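Local coordinates for MHC class I antigen (Anolis carolinensis, PDB 7CPO), which probably presents peptides to T cells from the groove of its alpha1-alpha2 platform, in complex with beta2-microglobulin, at residues Q228-G233 and T245-K250; T184-V189 and D266-P271. All blocks are in the same frame, centred on the assembly; numbering follows the deposited sequence.

Interaction 1 of 2, residues Q228-G233 and T245-K250; sequences QDVFHG and TWRSVK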
ATOM      1  N   GLN A 228      25.684   8.158  -9.866  1.00 30.25           N
ATOM      2  CA  GLN A 228      25.722   9.505 -10.402  1.00 37.58           C
ATOM      3  C   GLN A 228      24.703   9.638 -11.527  1.00 39.43           C
ATOM      4  O   GLN A 228      24.661   8.808 -12.443  1.00 26.20           O
ATOM      5  CB  GLN A 228      27.132   9.813 -10.899  1.00 40.46           C
ATOM      6  CG  GLN A 228      27.260  11.065 -11.722  1.00 32.83           C
ATOM      7  CD  GLN A 228      28.689  11.308 -12.137  1.00 54.03           C
ATOM      8  OE1 GLN A 228      29.617  11.151 -11.334  1.00 57.06           O
ATOM      9  NE2 GLN A 228      28.881  11.693 -13.396  1.00 50.68           N
ATOM     10  N   ASP A 229      23.875  10.681 -11.453  1.00 38.64           N
ATOM     11  CA  ASP A 229      22.860  10.936 -12.471  1.00 33.14           C
ATOM     12  C   ASP A 229      21.924   9.736 -12.617  1.00 42.53           C
ATOM     13  O   ASP A 229      21.500   9.378 -13.720  1.00 41.05           O
ATOM     14  CB  ASP A 229      23.510  11.303 -13.807  1.00 40.61           C
ATOM     15  CG  ASP A 229      24.196  12.664 -13.762  1.00 42.72           C
ATOM     16  OD1 ASP A 229      23.525  13.643 -13.366  1.00 45.14           O
ATOM     17  OD2 ASP A 229      25.395  12.759 -14.116  1.00 41.01           O
ATOM     18  N   VAL A 230      21.609   9.101 -11.490  1.00 37.96           N
ATOM     19  CA  VAL A 230      20.752   7.926 -11.452  1.00 40.08           C
ATOM     20  C   VAL A 230      19.468   8.274 -10.711  1.00 33.74           C
ATOM     21  O   VAL A 230      19.506   8.749  -9.570  1.00 37.86           O
ATOM     22  CB  VAL A 230      21.455   6.729 -10.802  1.00 32.30           C
ATOM     23  CG1 VAL A 230      20.498   5.551 -10.749  1.00 28.92           C
ATOM     24  CG2 VAL A 230      22.685   6.363 -11.607  1.00 25.86           C
ATOM     25  N   PHE A 231      18.339   8.047 -11.360  1.00 30.44           N
ATOM     26  CA  PHE A 231      17.034   8.254 -10.762  1.00 24.76           C
ATOM     27  C   PHE A 231      16.229   6.963 -10.859  1.00 37.03           C
ATOM     28  O   PHE A 231      16.571   6.034 -11.603  1.00 27.11           O
ATOM     29  CB  PHE A 231      16.290   9.422 -11.431  1.00 27.65           C
ATOM     30  CG  PHE A 231      17.049  10.721 -11.395  1.00 37.38           C
ATOM     31  CD1 PHE A 231      16.938  11.573 -10.309  1.00 31.09           C
ATOM     32  CD2 PHE A 231      17.888  11.089 -12.449  1.00 43.21           C
ATOM     33  CE1 PHE A 231      17.649  12.778 -10.265  1.00 45.06           C
ATOM     34  CE2 PHE A 231      18.609  12.291 -12.408  1.00 32.51           C
ATOM     35  CZ  PHE A 231      18.487  13.135 -11.317  1.00 33.47           C
ATOM     36  N   HIS A 232      15.159   6.897 -10.071  1.00 33.27           N
ATOM     37  CA  HIS A 232      14.381   5.676  -9.984  1.00 21.54           C
ATOM     38  C   HIS A 232      12.928   6.045  -9.756  1.00 28.69           C
ATOM     39  O   HIS A 232      12.620   7.129  -9.257  1.00 26.74           O
ATOM     40  CB  HIS A 232      14.898   4.774  -8.865  1.00 26.90           C
ATOM     41  CG  HIS A 232      14.706   5.351  -7.495  1.00 35.67           C
ATOM     42  ND1 HIS A 232      13.565   5.140  -6.747  1.00 39.45           N
ATOM     43  CD2 HIS A 232      15.500   6.150  -6.749  1.00 33.89           C
ATOM     44  CE1 HIS A 232      13.673   5.775  -5.595  1.00 38.85           C
ATOM     45  NE2 HIS A 232      14.837   6.396  -5.570  1.00 43.71           N
ATOM     46  N   GLY A 233      12.033   5.146 -10.156  1.00 27.92           N
ATOM     47  CA  GLY A 233      10.615   5.346  -9.966  1.00 30.18           C
ATOM     48  C   GLY A 233      10.144   4.854  -8.609  1.00 32.31           C
ATOM     49  O   GLY A 233      10.929   4.479  -7.735  1.00 29.29           O
ATOM     50  N   THR A 245       8.760  -1.117 -11.559  1.00 20.21           N
ATOM     51  CA  THR A 245       9.551   0.078 -11.280  1.00 22.09           C
ATOM     52  C   THR A 245      10.518   0.327 -12.437  1.00 29.97           C
ATOM     53  O   THR A 245      10.608  -0.466 -13.382  1.00 29.20           O
ATOM     54  CB  THR A 245      10.303  -0.047  -9.952  1.00 17.43           C
ATOM     55  OG1 THR A 245      10.867   1.221  -9.606  1.00 18.08           O
ATOM     56  CG2 THR A 245      11.394  -1.059 -10.064  1.00 16.42           C
ATOM     57  N   TRP A 246      11.255   1.439 -12.351  1.00 28.42           N
ATOM     58  CA  TRP A 246      12.285   1.765 -13.330  1.00 22.88           C
ATOM     59  C   TRP A 246      13.467   2.455 -12.657  1.00 33.48           C
ATOM     60  O   TRP A 246      13.363   3.004 -11.557  1.00 25.84           O
ATOM     61  CB  TRP A 246      11.749   2.652 -14.459  1.00 21.08           C
ATOM     62  CG  TRP A 246      11.233   3.971 -14.005  1.00 23.22           C
ATOM     63  CD1 TRP A 246       9.926   4.300 -13.757  1.00 29.27           C
ATOM     64  CD2 TRP A 246      11.995   5.153 -13.761  1.00 25.51           C
ATOM     65  NE1 TRP A 246       9.833   5.614 -13.359  1.00 25.20           N
ATOM     66  CE2 TRP A 246      11.089   6.159 -13.353  1.00 23.73           C
ATOM     67  CE3 TRP A 246      13.358   5.464 -13.841  1.00 33.40           C
ATOM     68  CZ2 TRP A 246      11.504   7.450 -13.028  1.00 23.85           C
ATOM     69  CZ3 TRP A 246      13.770   6.749 -13.508  1.00 22.80           C
ATOM     70  CH2 TRP A 246      12.844   7.724 -13.110  1.00 24.37           C
ATOM     71  N   ARG A 247      14.600   2.426 -13.354  1.00 33.11           N
ATOM     72  CA  ARG A 247      15.820   3.089 -12.925  1.00 26.67           C
ATOM     73  C   ARG A 247      16.559   3.608 -14.149  1.00 28.98           C
ATOM     74  O   ARG A 247      16.729   2.874 -15.128  1.00 27.30           O
ATOM     75  CB  ARG A 247      16.716   2.140 -12.145  1.00 22.53           C
ATOM     76  CG  ARG A 247      17.709   2.842 -11.263  1.00 17.59           C
ATOM     77  CD  ARG A 247      18.480   1.800 -10.494  1.00 20.28           C
ATOM     78  NE  ARG A 247      19.434   2.389  -9.555  1.00 40.94           N
ATOM     79  CZ  ARG A 247      19.131   2.821  -8.333  1.00 30.99           C
ATOM     80  NH1 ARG A 247      17.885   2.733  -7.888  1.00 30.35           N
ATOM     81  NH2 ARG A 247      20.084   3.320  -7.550  1.00 32.42           N
ATOM     82  N   SER A 248      17.017   4.857 -14.070  1.00 29.23           N
ATOM     83  CA  SER A 248      17.616   5.567 -15.190  1.00 23.20           C
ATOM     84  C   SER A 248      19.004   6.081 -14.831  1.00 31.17           C
ATOM     85  O   SER A 248      19.351   6.258 -13.660  1.00 26.76           O
ATOM     86  CB  SER A 248      16.749   6.745 -15.628  1.00 24.23           C
ATOM     87  OG  SER A 248      16.724   7.726 -14.611  1.00 33.69           O
ATOM     88  N   VAL A 249      19.795   6.313 -15.874  1.00 29.50           N
ATOM     89  CA  VAL A 249      21.116   6.921 -15.762  1.00 33.04           C
ATOM     90  C   VAL A 249      21.345   7.778 -17.003  1.00 35.20           C
ATOM     91  O   VAL A 249      20.904   7.433 -18.104  1.00 33.08           O
ATOM     92  CB  VAL A 249      22.218   5.849 -15.582  1.00 37.47           C
ATOM     93  CG1 VAL A 249      22.205   4.859 -16.741  1.00 25.80           C
ATOM     94  CG2 VAL A 249      23.595   6.504 -15.424  1.00 26.08           C
ATOM     95  N   LYS A 250      21.987   8.925 -16.821  1.00 33.59           N
ATOM     96  CA  LYS A 250      22.389   9.743 -17.955  1.00 38.99           C
ATOM     97  C   LYS A 250      23.798   9.325 -18.354  1.00 41.99           C
ATOM     98  O   LYS A 250      24.728   9.396 -17.540  1.00 39.07           O
ATOM     99  CB  LYS A 250      22.320  11.239 -17.649  1.00 32.74           C
ATOM    100  CG  LYS A 250      22.391  12.056 -18.946  1.00 50.37           C
ATOM    101  CD  LYS A 250      22.271  13.567 -18.768  1.00 48.83           C
ATOM    102  CE  LYS A 250      20.843  14.047 -19.114  1.00 58.12           C
ATOM    103  NZ  LYS A 250      20.469  13.850 -20.560  1.00 56.55           N
TER
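Strands 230-232 and 245-250 run antiparallel, 4.6 Å apart at closest approach and at 164° between their directions. They form the beta hairpin at one edge of the four-stranded sheet of the immunoglobulin C1-set (alpha3) domain. Phe231 and Ser248 form a hydrogen-bonded pair, flanked by the non-hydrogen-bonded pairs Val230-Val249 and His232-Arg247. Ser248 N gives Phe231 O a nearly straight bond of 2.8 Å, at 171° and in the carbonyl plane. The return bond, Phe231 N to Ser248 O, is longer and meets the carbonyl from above its plane. Lys250 N to Asp229 O and Gly233 N to Trp246 O continue the ladder at either end.

Side chains alternate between two faces. Val230, His232, Arg247 and Val249 share one, and from it Arg247 and Val249 reach strand 216-221. There Val230 CG2 meets Val249 CG2 at 3.9 Å, the side chains crossing obliquely. Arg247 is extended from CG to NE, so its NE lies 3.5 Å from Val230 CG1 and its NH1 3.7 Å from His232 CB. Its NH2 also makes a weak, long ion pair with Asp218. His232 ND1 bonds back to Gly233 O at 2.9 Å, which restrains the rotation of the imidazole.

On the other face, Ser248 OG sits at the edge of the Phe231 ring. Trp246 has CG in the crowded position between N and carbonyl carbon (chi1 61°), which folds the indole over His232 and Gly233, with Gly233 N above its centre; Gln8 of beta2-microglobulin also packs on it. Gly233 CA is 3.7 Å from the centroid of the five-membered ring, a CH-pi contact over the face.

Interaction 2 of 2, residues T184-V189 and D266-P271; sequences TEVPEV and DGLPNP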
ATOM      1  N   THR A 184       6.839 -17.075  -6.625  1.00 25.91           N
ATOM      2  CA  THR A 184       7.777 -16.098  -7.166  1.00 33.13           C
ATOM      3  C   THR A 184       7.433 -15.891  -8.630  1.00 27.80           C
ATOM      4  O   THR A 184       7.119 -16.849  -9.342  1.00 35.38           O
ATOM      5  CB  THR A 184       9.260 -16.529  -7.026  1.00 29.30           C
ATOM      6  OG1 THR A 184       9.525 -17.614  -7.923  1.00 53.86           O
ATOM      7  CG2 THR A 184       9.581 -16.979  -5.603  1.00 32.14           C
ATOM      8  N   GLU A 185       7.455 -14.635  -9.065  1.00 30.21           N
ATOM      9  CA  GLU A 185       7.276 -14.285 -10.469  1.00 30.02           C
ATOM     10  C   GLU A 185       8.535 -13.578 -10.961  1.00 25.06           C
ATOM     11  O   GLU A 185       9.049 -12.681 -10.286  1.00 23.24           O
ATOM     12  CB  GLU A 185       6.036 -13.414 -10.663  1.00 22.86           C
ATOM     13  CG  GLU A 185       4.753 -14.097 -10.213  1.00 24.99           C
ATOM     14  CD  GLU A 185       3.532 -13.725 -11.056  1.00 34.92           C
ATOM     15  OE1 GLU A 185       3.651 -13.670 -12.305  1.00 36.37           O
ATOM     16  OE2 GLU A 185       2.444 -13.500 -10.464  1.00 33.41           O
ATOM     17  N   VAL A 186       9.023 -13.987 -12.130  1.00 33.94           N
ATOM     18  CA  VAL A 186      10.344 -13.555 -12.618  1.00 30.70           C
ATOM     19  C   VAL A 186      10.270 -12.110 -13.103  1.00 23.24           C
ATOM     20  O   VAL A 186       9.367 -11.765 -13.877  1.00 25.54           O
ATOM     21  CB  VAL A 186      10.829 -14.482 -13.729  1.00 34.70           C
ATOM     22  CG1 VAL A 186      12.213 -14.057 -14.195  1.00 29.68           C
ATOM     23  CG2 VAL A 186      10.843 -15.925 -13.248  1.00 33.44           C
ATOM     24  N   PRO A 187      11.168 -11.231 -12.661  1.00 26.14           N
ATOM     25  CA  PRO A 187      11.234  -9.886 -13.245  1.00 27.96           C
ATOM     26  C   PRO A 187      11.459  -9.931 -14.751  1.00 29.85           C
ATOM     27  O   PRO A 187      12.121 -10.824 -15.287  1.00 16.17           O
ATOM     28  CB  PRO A 187      12.431  -9.244 -12.534  1.00 27.68           C
ATOM     29  CG  PRO A 187      12.649 -10.067 -11.320  1.00 25.79           C
ATOM     30  CD  PRO A 187      12.215 -11.449 -11.652  1.00 20.20           C
ATOM     31  N   GLU A 188      10.881  -8.944 -15.425  1.00 33.41           N
ATOM     32  CA  GLU A 188      10.978  -8.753 -16.866  1.00 31.84           C
ATOM     33  C   GLU A 188      11.702  -7.430 -17.069  1.00 26.17           C
ATOM     34  O   GLU A 188      11.128  -6.365 -16.804  1.00 25.86           O
ATOM     35  CB  GLU A 188       9.584  -8.750 -17.511  1.00 28.91           C
ATOM     36  CG  GLU A 188       8.721  -9.975 -17.151  1.00 36.28           C
ATOM     37  CD  GLU A 188       7.233  -9.658 -16.855  1.00 45.45           C
ATOM     38  OE1 GLU A 188       6.696  -8.637 -17.347  1.00 46.78           O
ATOM     39  OE2 GLU A 188       6.593 -10.452 -16.128  1.00 46.82           O
ATOM     40  N   VAL A 189      12.956  -7.503 -17.527  1.00 24.11           N
ATOM     41  CA  VAL A 189      13.878  -6.366 -17.578  1.00 24.85           C
ATOM     42  C   VAL A 189      14.068  -5.922 -19.022  1.00 31.71           C
ATOM     43  O   VAL A 189      14.494  -6.712 -19.874  1.00 33.25           O
ATOM     44  CB  VAL A 189      15.244  -6.717 -16.971  1.00 32.80           C
ATOM     45  CG1 VAL A 189      16.113  -5.456 -16.857  1.00 28.71           C
ATOM     46  CG2 VAL A 189      15.078  -7.419 -15.636  1.00 33.80           C
ATOM     47  N   ASP A 266      14.494 -12.920  -6.039  1.00 31.40           N
ATOM     48  CA  ASP A 266      14.221 -14.339  -5.782  1.00 35.29           C
ATOM     49  C   ASP A 266      13.862 -15.116  -7.055  1.00 40.26           C
ATOM     50  O   ASP A 266      14.089 -16.330  -7.127  1.00 33.86           O
ATOM     51  CB  ASP A 266      13.084 -14.487  -4.768  1.00 42.54           C
ATOM     52  CG  ASP A 266      13.486 -14.094  -3.355  1.00 42.62           C
ATOM     53  OD1 ASP A 266      14.653 -13.697  -3.120  1.00 44.99           O
ATOM     54  OD2 ASP A 266      12.613 -14.210  -2.468  1.00 39.18           O
ATOM     55  N   GLY A 267      13.275 -14.457  -8.055  1.00 36.38           N
ATOM     56  CA  GLY A 267      12.967 -15.162  -9.287  1.00 34.58           C
ATOM     57  C   GLY A 267      14.169 -15.462 -10.154  1.00 38.20           C
ATOM     58  O   GLY A 267      14.051 -16.252 -11.096  1.00 40.01           O
ATOM     59  N   LEU A 268      15.315 -14.849  -9.862  1.00 49.11           N
ATOM     60  CA  LEU A 268      16.529 -15.014 -10.655  1.00 44.63           C
ATOM     61  C   LEU A 268      17.513 -15.850  -9.852  1.00 42.17           C
ATOM     62  O   LEU A 268      18.111 -15.348  -8.886  1.00 36.15           O
ATOM     63  CB  LEU A 268      17.145 -13.654 -11.004  1.00 33.26           C
ATOM     64  CG  LEU A 268      16.209 -12.594 -11.577  1.00 27.83           C
ATOM     65  CD1 LEU A 268      16.946 -11.296 -11.715  1.00 24.07           C
ATOM     66  CD2 LEU A 268      15.649 -13.034 -12.903  1.00 23.29           C
ATOM     67  N   PRO A 269      17.708 -17.123 -10.191  1.00 43.23           N
ATOM     68  CA  PRO A 269      18.773 -17.879  -9.514  1.00 40.11           C
ATOM     69  C   PRO A 269      20.134 -17.209  -9.672  1.00 56.44           C
ATOM     70  O   PRO A 269      20.909 -17.163  -8.710  1.00 61.27           O
ATOM     71  CB  PRO A 269      18.694 -19.260 -10.181  1.00 37.47           C
ATOM     72  CG  PRO A 269      18.006 -19.002 -11.517  1.00 37.08           C
ATOM     73  CD  PRO A 269      17.029 -17.906 -11.241  1.00 36.50           C
ATOM     74  N   ASN A 270      20.440 -16.634 -10.878  1.00 45.88           N
ATOM     75  CA  ASN A 270      21.596 -15.756 -11.053  1.00 40.87           C
ATOM     76  C   ASN A 270      21.138 -14.329 -11.316  1.00 37.21           C
ATOM     77  O   ASN A 270      20.110 -14.125 -11.961  1.00 38.25           O
ATOM     78  CB  ASN A 270      22.480 -16.201 -12.226  1.00 48.95           C
ATOM     79  CG  ASN A 270      22.492 -17.695 -12.411  1.00 56.64           C
ATOM     80  OD1 ASN A 270      23.085 -18.420 -11.610  1.00 53.57           O
ATOM     81  ND2 ASN A 270      21.831 -18.174 -13.469  1.00 48.65           N
ATOM     82  N   PRO A 271      21.868 -13.318 -10.854  1.00 45.50           N
ATOM     83  CA  PRO A 271      21.504 -11.944 -11.218  1.00 40.26           C
ATOM     84  C   PRO A 271      21.626 -11.752 -12.725  1.00 38.80           C
ATOM     85  O   PRO A 271      22.387 -12.450 -13.393  1.00 41.89           O
ATOM     86  CB  PRO A 271      22.520 -11.085 -10.447  1.00 40.73           C
ATOM     87  CG  PRO A 271      23.078 -11.993  -9.375  1.00 36.02           C
ATOM     88  CD  PRO A 271      23.055 -13.370  -9.984  1.00 37.91           C
TER
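Val186 holds CG1 anti to its backbone N (chi1 -178°), and Leu268 holds CG anti to its carbonyl carbon (chi1 -49°). In Leu268, chi2 of 174° sets CD1 anti to CA and leaves CD2 as the branch that meets segment 184-189. There CD2 has two neighbours. Val186 CG1 lies 3.8 Å from Leu268 CD2, and the two side chains cross obliquely. Pro187 CD is 4.0 Å from the same methyl, and here the groups meet tip to tip. One leucine methyl thus touches both residues.

Gly267 takes the place beside Leu268. Its CA is 4.5 Å from Val186 CA, the closest CA-CA approach of the two segments. Gly267 has no side chain, and the two backbones come this near. Val186 CG2 rests 3.9 Å from Gly267 O. At the outer end, Thr184 CG2 only grazes Asp266 CB, at 4.4 Å. No hydrogen bond joins the segments, and the contact is largely apolar packing.

Pro187 is buried and also packs on Val207 and Phe210 of strand 201-210, while Leu268 reaches Val263 of strand 259-264. Glu188 turns away and forms a salt bridge with Arg12 of beta2-microglobulin. The contact sets the chain entering strand 188-193 against the loop between strands 259-264 and 272-274. It lies at one end of the two-sheet sandwich typical of an immunoglobulin C1-set domain.

Both contacts belong to the membrane-proximal immunoglobulin domain, with centres about 20 Å apart and nearest atoms about 7 Å apart. Interaction 1 pairs neighbouring strands within one sheet. It is partly buried and rests on backbone hydrogen bonds, with side chains added on both faces. Interaction 2 is a smaller surface contact (239 against 515 Å²). It rests on apolar packing of a few side-chain carbons and the Gly267 backbone, with no hydrogen bond. The two reach the same four-stranded sheet at its opposite outermost strands, 230-237 and 188-193. Interaction 2 also brings in the loop leading to strand 272-274 of the other sheet. Trp246 in interaction 1 packs on beta2-microglobulin; Glu188, facing away from interaction 2, forms a salt bridge with it.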